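Local structure of L-tyrosine isonitrile synthase (Pseudomonas aeruginosa, 3E59) at residues Glu61-Ala66 / Ala251-Ile256; Ile110-Asp115 / Thr147-Phe152. The protein makes the isonitrile group on L-tyrosine, taking its carbon from C2 of ribulose 5-phosphate, in the biosynthesis of paerucumarin. All blocks are in the same frame, centred on the assembly; numbering follows the deposited sequence.

Contact 1. Residues Glu61-Ala66 / Ala251-Ile256; sequences EFVLPA and AIRLSI. With PO4 (phosphate ion), chain E.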
ATOM      1  N   GLU A  61     -10.489  13.253  -5.416  1.00 39.42           N
ATOM      2  CA  GLU A  61      -9.881  12.668  -4.217  1.00 38.80           C
ATOM      3  C   GLU A  61      -9.600  11.179  -4.414  1.00 37.70           C
ATOM      4  O   GLU A  61     -10.468  10.417  -4.897  1.00 33.82           O
ATOM      5  CB  GLU A  61     -10.783  12.860  -2.983  1.00 40.59           C
ATOM      6  CG  GLU A  61     -11.080  14.318  -2.609  1.00 42.86           C
ATOM      7  CD  GLU A  61     -12.194  14.455  -1.551  1.00 43.46           C
ATOM      8  OE1 GLU A  61     -12.194  13.698  -0.553  1.00 41.70           O
ATOM      9  OE2 GLU A  61     -13.074  15.333  -1.720  1.00 44.10           O
ATOM     10  N   PHE A  62      -8.376  10.795  -4.045  1.00 36.74           N
ATOM     11  CA  PHE A  62      -7.929   9.410  -3.934  1.00 35.48           C
ATOM     12  C   PHE A  62      -7.553   9.116  -2.480  1.00 35.85           C
ATOM     13  O   PHE A  62      -6.920   9.937  -1.812  1.00 37.98           O
ATOM     14  CB  PHE A  62      -6.712   9.122  -4.854  1.00 32.81           C
ATOM     15  CG  PHE A  62      -6.983   9.365  -6.313  1.00 34.32           C
ATOM     16  CD1 PHE A  62      -6.758  10.622  -6.879  1.00 36.38           C
ATOM     17  CD2 PHE A  62      -7.472   8.343  -7.127  1.00 32.76           C
ATOM     18  CE1 PHE A  62      -7.028  10.868  -8.232  1.00 35.71           C
ATOM     19  CE2 PHE A  62      -7.744   8.570  -8.468  1.00 34.42           C
ATOM     20  CZ  PHE A  62      -7.532   9.839  -9.026  1.00 35.58           C
ATOM     21  N   VAL A  63      -7.954   7.937  -2.007  1.00 36.23           N
ATOM     22  CA  VAL A  63      -7.546   7.406  -0.711  1.00 36.37           C
ATOM     23  C   VAL A  63      -6.665   6.191  -0.961  1.00 36.63           C
ATOM     24  O   VAL A  63      -7.011   5.330  -1.770  1.00 36.19           O
ATOM     25  CB  VAL A  63      -8.778   7.050   0.145  1.00 36.45           C
ATOM     26  CG1 VAL A  63      -8.434   6.040   1.241  1.00 37.03           C
ATOM     27  CG2 VAL A  63      -9.365   8.335   0.740  1.00 36.87           C
ATOM     28  N   LEU A  64      -5.525   6.140  -0.274  1.00 36.11           N
ATOM     29  CA  LEU A  64      -4.568   5.041  -0.416  1.00 36.48           C
ATOM     30  C   LEU A  64      -4.064   4.517   0.939  1.00 36.99           C
ATOM     31  O   LEU A  64      -3.214   5.159   1.568  1.00 35.62           O
ATOM     32  CB  LEU A  64      -3.369   5.519  -1.257  1.00 36.94           C
ATOM     33  CG  LEU A  64      -2.178   4.552  -1.438  1.00 36.84           C
ATOM     34  CD1 LEU A  64      -2.627   3.179  -1.941  1.00 30.89           C
ATOM     35  CD2 LEU A  64      -1.105   5.146  -2.350  1.00 35.97           C
ATOM     36  N   PRO A  65      -4.579   3.354   1.396  1.00 36.51           N
ATOM     37  CA  PRO A  65      -4.011   2.732   2.587  1.00 36.53           C
ATOM     38  C   PRO A  65      -2.665   2.097   2.240  1.00 38.46           C
ATOM     39  O   PRO A  65      -2.605   1.148   1.428  1.00 36.95           O
ATOM     40  CB  PRO A  65      -5.050   1.649   2.949  1.00 38.96           C
ATOM     41  CG  PRO A  65      -6.251   1.954   2.118  1.00 38.33           C
ATOM     42  CD  PRO A  65      -5.704   2.559   0.876  1.00 36.20           C
ATOM     43  N   ALA A  66      -1.594   2.625   2.832  1.00 35.81           N
ATOM     44  CA  ALA A  66      -0.225   2.253   2.450  1.00 35.45           C
ATOM     45  C   ALA A  66       0.811   2.921   3.358  1.00 37.44           C
ATOM     46  O   ALA A  66       0.465   3.733   4.215  1.00 35.40           O
ATOM     47  CB  ALA A  66       0.044   2.644   0.995  1.00 35.09           C
ATOM     48  N   ALA A 251     -14.247   9.383  -2.338  1.00 36.32           N
ATOM     49  CA  ALA A 251     -12.881   9.252  -2.828  1.00 38.51           C
ATOM     50  C   ALA A 251     -12.704   7.964  -3.626  1.00 40.62           C
ATOM     51  O   ALA A 251     -13.289   6.914  -3.287  1.00 40.43           O
ATOM     52  CB  ALA A 251     -11.888   9.291  -1.672  1.00 37.36           C
ATOM     53  N   ILE A 252     -11.898   8.060  -4.683  1.00 39.41           N
ATOM     54  CA  ILE A 252     -11.490   6.898  -5.456  1.00 38.40           C
ATOM     55  C   ILE A 252     -10.553   6.113  -4.562  1.00 38.00           C
ATOM     56  O   ILE A 252      -9.585   6.657  -4.027  1.00 39.74           O
ATOM     57  CB  ILE A 252     -10.785   7.283  -6.799  1.00 39.66           C
ATOM     58  CG1 ILE A 252     -11.566   8.363  -7.576  1.00 41.09           C
ATOM     59  CG2 ILE A 252     -10.499   6.039  -7.658  1.00 38.52           C
ATOM     60  CD1 ILE A 252     -13.034   8.089  -7.772  1.00 39.60           C
ATOM     61  N   ARG A 253     -10.867   4.835  -4.388  1.00 37.59           N
ATOM     62  CA  ARG A 253     -10.156   3.975  -3.470  1.00 36.16           C
ATOM     63  C   ARG A 253      -8.968   3.245  -4.149  1.00 39.42           C
ATOM     64  O   ARG A 253      -9.154   2.268  -4.900  1.00 38.84           O
ATOM     65  CB  ARG A 253     -11.160   2.990  -2.855  1.00 36.15           C
ATOM     66  CG  ARG A 253     -10.595   2.000  -1.833  1.00 35.63           C
ATOM     67  CD  ARG A 253      -9.951   2.655  -0.581  1.00 34.92           C
ATOM     68  NE  ARG A 253      -9.964   1.676   0.507  1.00 38.15           N
ATOM     69  CZ  ARG A 253      -9.132   0.644   0.582  1.00 36.94           C
ATOM     70  NH1 ARG A 253      -8.200   0.478  -0.346  1.00 36.66           N
ATOM     71  NH2 ARG A 253      -9.239  -0.226   1.569  1.00 35.16           N
ATOM     72  N   LEU A 254      -7.753   3.727  -3.888  1.00 35.54           N
ATOM     73  CA  LEU A 254      -6.556   3.045  -4.374  1.00 34.03           C
ATOM     74  C   LEU A 254      -6.102   2.000  -3.372  1.00 34.67           C
ATOM     75  O   LEU A 254      -6.552   1.988  -2.227  1.00 35.35           O
ATOM     76  CB  LEU A 254      -5.423   4.021  -4.670  1.00 32.26           C
ATOM     77  CG  LEU A 254      -5.662   5.194  -5.629  1.00 32.77           C
ATOM     78  CD1 LEU A 254      -4.459   6.106  -5.573  1.00 30.81           C
ATOM     79  CD2 LEU A 254      -5.940   4.741  -7.075  1.00 31.34           C
ATOM     80  N   SER A 255      -5.207   1.119  -3.818  1.00 36.82           N
ATOM     81  CA  SER A 255      -4.712   0.008  -3.000  1.00 32.73           C
ATOM     82  C   SER A 255      -3.307  -0.327  -3.465  1.00 33.49           C
ATOM     83  O   SER A 255      -2.924   0.023  -4.580  1.00 33.67           O
ATOM     84  CB  SER A 255      -5.628  -1.209  -3.157  1.00 33.16           C
ATOM     85  OG  SER A 255      -5.286  -2.249  -2.259  1.00 35.32           O
ATOM     86  N   ILE A 256      -2.534  -0.978  -2.600  1.00 34.04           N
ATOM     87  CA  ILE A 256      -1.234  -1.519  -2.992  1.00 35.50           C
ATOM     88  C   ILE A 256      -1.262  -3.036  -3.123  1.00 35.62           C
ATOM     89  O   ILE A 256      -0.202  -3.681  -3.238  1.00 33.37           O
ATOM     90  CB  ILE A 256      -0.042  -1.015  -2.077  1.00 36.26           C
ATOM     91  CG1 ILE A 256      -0.385  -1.053  -0.584  1.00 35.63           C
ATOM     92  CG2 ILE A 256       0.331   0.387  -2.467  1.00 33.50           C
ATOM     93  CD1 ILE A 256      -0.363  -2.431   0.020  1.00 36.59           C
TER
HETATM   94  P   PO4 E 329      -6.809  -3.088   1.037  1.00 38.84           P
HETATM   95  O1  PO4 E 329      -6.740  -4.398   0.292  1.00 39.03           O
HETATM   96  O2  PO4 E 329      -5.890  -3.184   2.242  1.00 38.94           O
HETATM   97  O3  PO4 E 329      -6.379  -1.945   0.092  1.00 31.52           O
HETATM   98  O4  PO4 E 329      -8.203  -2.856   1.554  1.00 37.76           O
HETATM   99  O   HOH W   1      -3.691  -0.792   0.249  1.00 28.29           O
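V63 is gripped twice by the backbone of the other strand: its N donates to I252 O at 2.9 Å, and its O accepts from L254 N. A third bond runs from I252 N to E61 O. All three belong to a parallel ladder in which F62 pairs with I252 and V63 with R253. Two CA-H...O contacts, from A251 to E61 O and from F62 to I252 O, add to the ladder. These strands, 60-64 and 252-255, are neighbours within a parallel five-stranded sheet, with 60-64 in its middle and the 3-2-1-4-5 strand order of a Rossmann-like alpha/beta fold.

Apolar contacts lie on both faces. On one, F62 and I252 run side by side, and ring atom CD2 of F62 comes 3.5 Å from I252 CB. L254 CD1 touches F62 CB at 3.8 Å. Helix 84-103 packs on this F62 side chain. On the face bearing V63, V63 CG2 meets CB of A251, just before strand 252-255, at 3.6 Å.

Polar groups gather round the phosphate, near P65. R253 bends at chi2 (60°), and P65 CG lies over one face of its guanidinium, 3.5 Å from CZ. R253 NH1 donates to L254 O and to phosphate O3. R253 NH2 donates to phosphate O4 at 2.8 Å. S255 OG donates to phosphate O3 at 2.6 Å. K265, H257 and Q259 also bind this phosphate, which probably came from the crystallisation liquor.

Contact 2. Residues Ile110-Asp115 / Thr147-Phe152; sequences ITVCSD and THIGVF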
ATOM      1  N   ILE A 110      -4.106  12.861  -3.520  1.00 37.67           N
ATOM      2  CA  ILE A 110      -4.009  11.506  -2.966  1.00 37.98           C
ATOM      3  C   ILE A 110      -3.682  11.602  -1.485  1.00 38.15           C
ATOM      4  O   ILE A 110      -2.646  12.170  -1.093  1.00 36.32           O
ATOM      5  CB  ILE A 110      -2.953  10.614  -3.684  1.00 37.94           C
ATOM      6  CG1 ILE A 110      -3.315  10.427  -5.157  1.00 37.65           C
ATOM      7  CG2 ILE A 110      -2.827   9.217  -2.976  1.00 35.73           C
ATOM      8  CD1 ILE A 110      -2.201   9.734  -5.999  1.00 35.98           C
ATOM      9  N   THR A 111      -4.578  11.060  -0.666  1.00 34.89           N
ATOM     10  CA  THR A 111      -4.325  10.986   0.761  1.00 34.55           C
ATOM     11  C   THR A 111      -3.797   9.599   1.094  1.00 35.22           C
ATOM     12  O   THR A 111      -4.496   8.591   0.921  1.00 36.19           O
ATOM     13  CB  THR A 111      -5.582  11.306   1.592  1.00 35.59           C
ATOM     14  OG1 THR A 111      -6.076  12.595   1.214  1.00 38.49           O
ATOM     15  CG2 THR A 111      -5.250  11.320   3.082  1.00 36.20           C
ATOM     16  N   VAL A 112      -2.549   9.556   1.550  1.00 36.16           N
ATOM     17  CA  VAL A 112      -1.947   8.330   2.033  1.00 34.46           C
ATOM     18  C   VAL A 112      -2.514   8.052   3.416  1.00 36.91           C
ATOM     19  O   VAL A 112      -2.285   8.815   4.353  1.00 40.23           O
ATOM     20  CB  VAL A 112      -0.393   8.428   2.068  1.00 36.98           C
ATOM     21  CG1 VAL A 112       0.218   7.249   2.841  1.00 34.30           C
ATOM     22  CG2 VAL A 112       0.168   8.481   0.654  1.00 35.27           C
ATOM     23  N   CYS A 113      -3.288   6.972   3.526  1.00 37.90           N
ATOM     24  CA  CYS A 113      -3.919   6.612   4.786  1.00 37.55           C
ATOM     25  C   CYS A 113      -3.111   5.498   5.452  1.00 38.56           C
ATOM     26  O   CYS A 113      -3.429   4.320   5.347  1.00 36.82           O
ATOM     27  CB  CYS A 113      -5.385   6.233   4.561  1.00 38.35           C
ATOM     28  SG  CYS A 113      -6.397   7.629   3.923  1.00 37.93           S
ATOM     29  N   SER A 114      -2.052   5.898   6.135  1.00 38.52           N
ATOM     30  CA  SER A 114      -1.130   4.954   6.730  1.00 42.36           C
ATOM     31  C   SER A 114      -1.845   3.963   7.636  1.00 40.16           C
ATOM     32  O   SER A 114      -2.640   4.352   8.498  1.00 35.99           O
ATOM     33  CB  SER A 114      -0.052   5.688   7.516  1.00 44.30           C
ATOM     34  OG  SER A 114       0.726   4.744   8.234  1.00 50.30           O
ATOM     35  N   ASP A 115      -1.554   2.686   7.425  1.00 41.53           N
ATOM     36  CA  ASP A 115      -2.098   1.618   8.256  1.00 42.22           C
ATOM     37  C   ASP A 115      -1.083   1.100   9.280  1.00 44.61           C
ATOM     38  O   ASP A 115      -1.251   0.018   9.845  1.00 40.70           O
ATOM     39  CB  ASP A 115      -2.665   0.478   7.388  1.00 43.93           C
ATOM     40  CG  ASP A 115      -1.715   0.022   6.269  1.00 45.73           C
ATOM     41  OD1 ASP A 115      -0.660   0.642   5.997  1.00 42.67           O
ATOM     42  OD2 ASP A 115      -2.057  -0.993   5.636  1.00 50.90           O
ATOM     43  N   THR A 147       2.998  18.478  -3.330  1.00 35.18           N
ATOM     44  CA  THR A 147       1.913  19.254  -2.766  1.00 35.40           C
ATOM     45  C   THR A 147       0.534  18.579  -2.911  1.00 36.43           C
ATOM     46  O   THR A 147      -0.461  19.099  -2.392  1.00 37.29           O
ATOM     47  CB  THR A 147       1.842  20.668  -3.388  1.00 32.42           C
ATOM     48  OG1 THR A 147       1.500  20.552  -4.774  1.00 35.47           O
ATOM     49  CG2 THR A 147       3.171  21.405  -3.254  1.00 28.33           C
ATOM     50  N   HIS A 148       0.463  17.445  -3.612  1.00 34.92           N
ATOM     51  CA  HIS A 148      -0.841  16.795  -3.851  1.00 36.21           C
ATOM     52  C   HIS A 148      -1.000  15.531  -3.026  1.00 36.81           C
ATOM     53  O   HIS A 148      -1.958  14.772  -3.192  1.00 38.61           O
ATOM     54  CB  HIS A 148      -1.057  16.538  -5.342  1.00 35.23           C
ATOM     55  CG  HIS A 148      -0.846  17.757  -6.197  1.00 36.68           C
ATOM     56  ND1 HIS A 148       0.208  17.877  -7.074  1.00 37.34           N
ATOM     57  CD2 HIS A 148      -1.523  18.927  -6.264  1.00 35.67           C
ATOM     58  CE1 HIS A 148       0.165  19.061  -7.659  1.00 37.80           C
ATOM     59  NE2 HIS A 148      -0.876  19.718  -7.187  1.00 37.64           N
ATOM     60  N   ILE A 149      -0.047  15.331  -2.125  1.00 37.57           N
ATOM     61  CA  ILE A 149       0.008  14.144  -1.279  1.00 39.85           C
ATOM     62  C   ILE A 149      -0.250  14.550   0.164  1.00 40.22           C
ATOM     63  O   ILE A 149       0.518  15.306   0.751  1.00 40.81           O
ATOM     64  CB  ILE A 149       1.381  13.394  -1.416  1.00 37.12           C
ATOM     65  CG1 ILE A 149       1.687  13.075  -2.880  1.00 38.15           C
ATOM     66  CG2 ILE A 149       1.399  12.088  -0.600  1.00 39.07           C
ATOM     67  CD1 ILE A 149       0.557  12.346  -3.638  1.00 35.48           C
ATOM     68  N   GLY A 150      -1.345  14.055   0.725  1.00 40.91           N
ATOM     69  CA  GLY A 150      -1.622  14.236   2.151  1.00 39.85           C
ATOM     70  C   GLY A 150      -1.420  12.943   2.925  1.00 38.42           C
ATOM     71  O   GLY A 150      -1.306  11.873   2.337  1.00 38.86           O
ATOM     72  N   VAL A 151      -1.361  13.050   4.249  1.00 38.30           N
ATOM     73  CA  VAL A 151      -1.260  11.887   5.120  1.00 39.37           C
ATOM     74  C   VAL A 151      -2.404  11.919   6.128  1.00 38.14           C
ATOM     75  O   VAL A 151      -2.730  12.970   6.676  1.00 39.45           O
ATOM     76  CB  VAL A 151       0.120  11.793   5.856  1.00 41.04           C
ATOM     77  CG1 VAL A 151       0.208  10.520   6.666  1.00 41.28           C
ATOM     78  CG2 VAL A 151       1.278  11.820   4.861  1.00 41.66           C
ATOM     79  N   PHE A 152      -3.016  10.761   6.341  1.00 37.36           N
ATOM     80  CA  PHE A 152      -4.047  10.580   7.346  1.00 36.54           C
ATOM     81  C   PHE A 152      -3.702   9.319   8.129  1.00 38.33           C
ATOM     82  O   PHE A 152      -3.699   8.225   7.572  1.00 38.26           O
ATOM     83  CB  PHE A 152      -5.410  10.453   6.656  1.00 34.65           C
ATOM     84  CG  PHE A 152      -6.580  10.394   7.598  1.00 34.26           C
ATOM     85  CD1 PHE A 152      -7.123  11.571   8.134  1.00 33.16           C
ATOM     86  CD2 PHE A 152      -7.161   9.169   7.926  1.00 30.40           C
ATOM     87  CE1 PHE A 152      -8.208  11.522   8.999  1.00 34.13           C
ATOM     88  CE2 PHE A 152      -8.258   9.112   8.803  1.00 34.38           C
ATOM     89  CZ  PHE A 152      -8.780  10.282   9.338  1.00 32.62           C
TER
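C113 SG approaches the F152 ring obliquely, 5.5 Å from the ring centroid and 62° off the ring normal. This is a cysteine sulfur-aromatic contact. F248 meets the same ring edge-to-face, and W240 and L244 of helix 219-247 also touch the F152 side chain. The F152 CG is anti to the backbone N (chi1 -174°), and the ring leads away from segment I110-D115. The F152 CB stays close to that segment, with T111 CG2 at 3.7 Å and C113 SG slightly farther off. The other flat group is the H148 imidazole. T147 OG1 lies 3.4 Å above one face, over its centre. The H148 ring also leads away from I110-D115, and its side chain touches helix 84-103.

Four backbone bonds join the segments. I110 N donates to H148 O, and I110 O accepts from G150 N. V112 N donates to G150 O at 2.7 Å, and V112 O accepts from F152 N. I110 and V112 are therefore each held through both N and O. CA-H...O contacts from I149, T111, V151 and C113 accompany these bonds.

On the face bearing I110, V112, I149 and V151, the contacts are aliphatic. I149 CD1 reaches I110 CB at 3.9 Å, and I149 CG2 meets V112 CG2 at 4.0 Å. I141 of helix 127-144 packs against both I149 and V151. On the T111 face, G150 brings only backbone.

Strand 149-151 is an outermost strand of the parallel sheet. The chain leaves strand 108-112, passes through helices 116-119 and 127-144, and returns in the same direction beside it: a beta-alpha-beta crossover of the Rossmann-like fold.

After three helices, the chain forms its first strand, 60-64. It then runs through helix 84-103 to strand 108-112, beside the first. Contact 2 closes the next, short loop, with 31 intervening residues, mostly helix, before strand 149-151. Several helices follow, ending with helix 219-247. Strand 252-255 then returns to 60-64, and contact 1 closes a loop of 184 residues. Contact 2 is thus nested inside contact 1. The two meet where 60-64 lies beside 108-112: T111 N and C113 N probably bond to F62 O and L64 O, and V63 CG1 packs on C113 SG. Together they tie four neighbouring strands into one parallel sheet, in the order 149-151, 108-112, 60-64, 252-255.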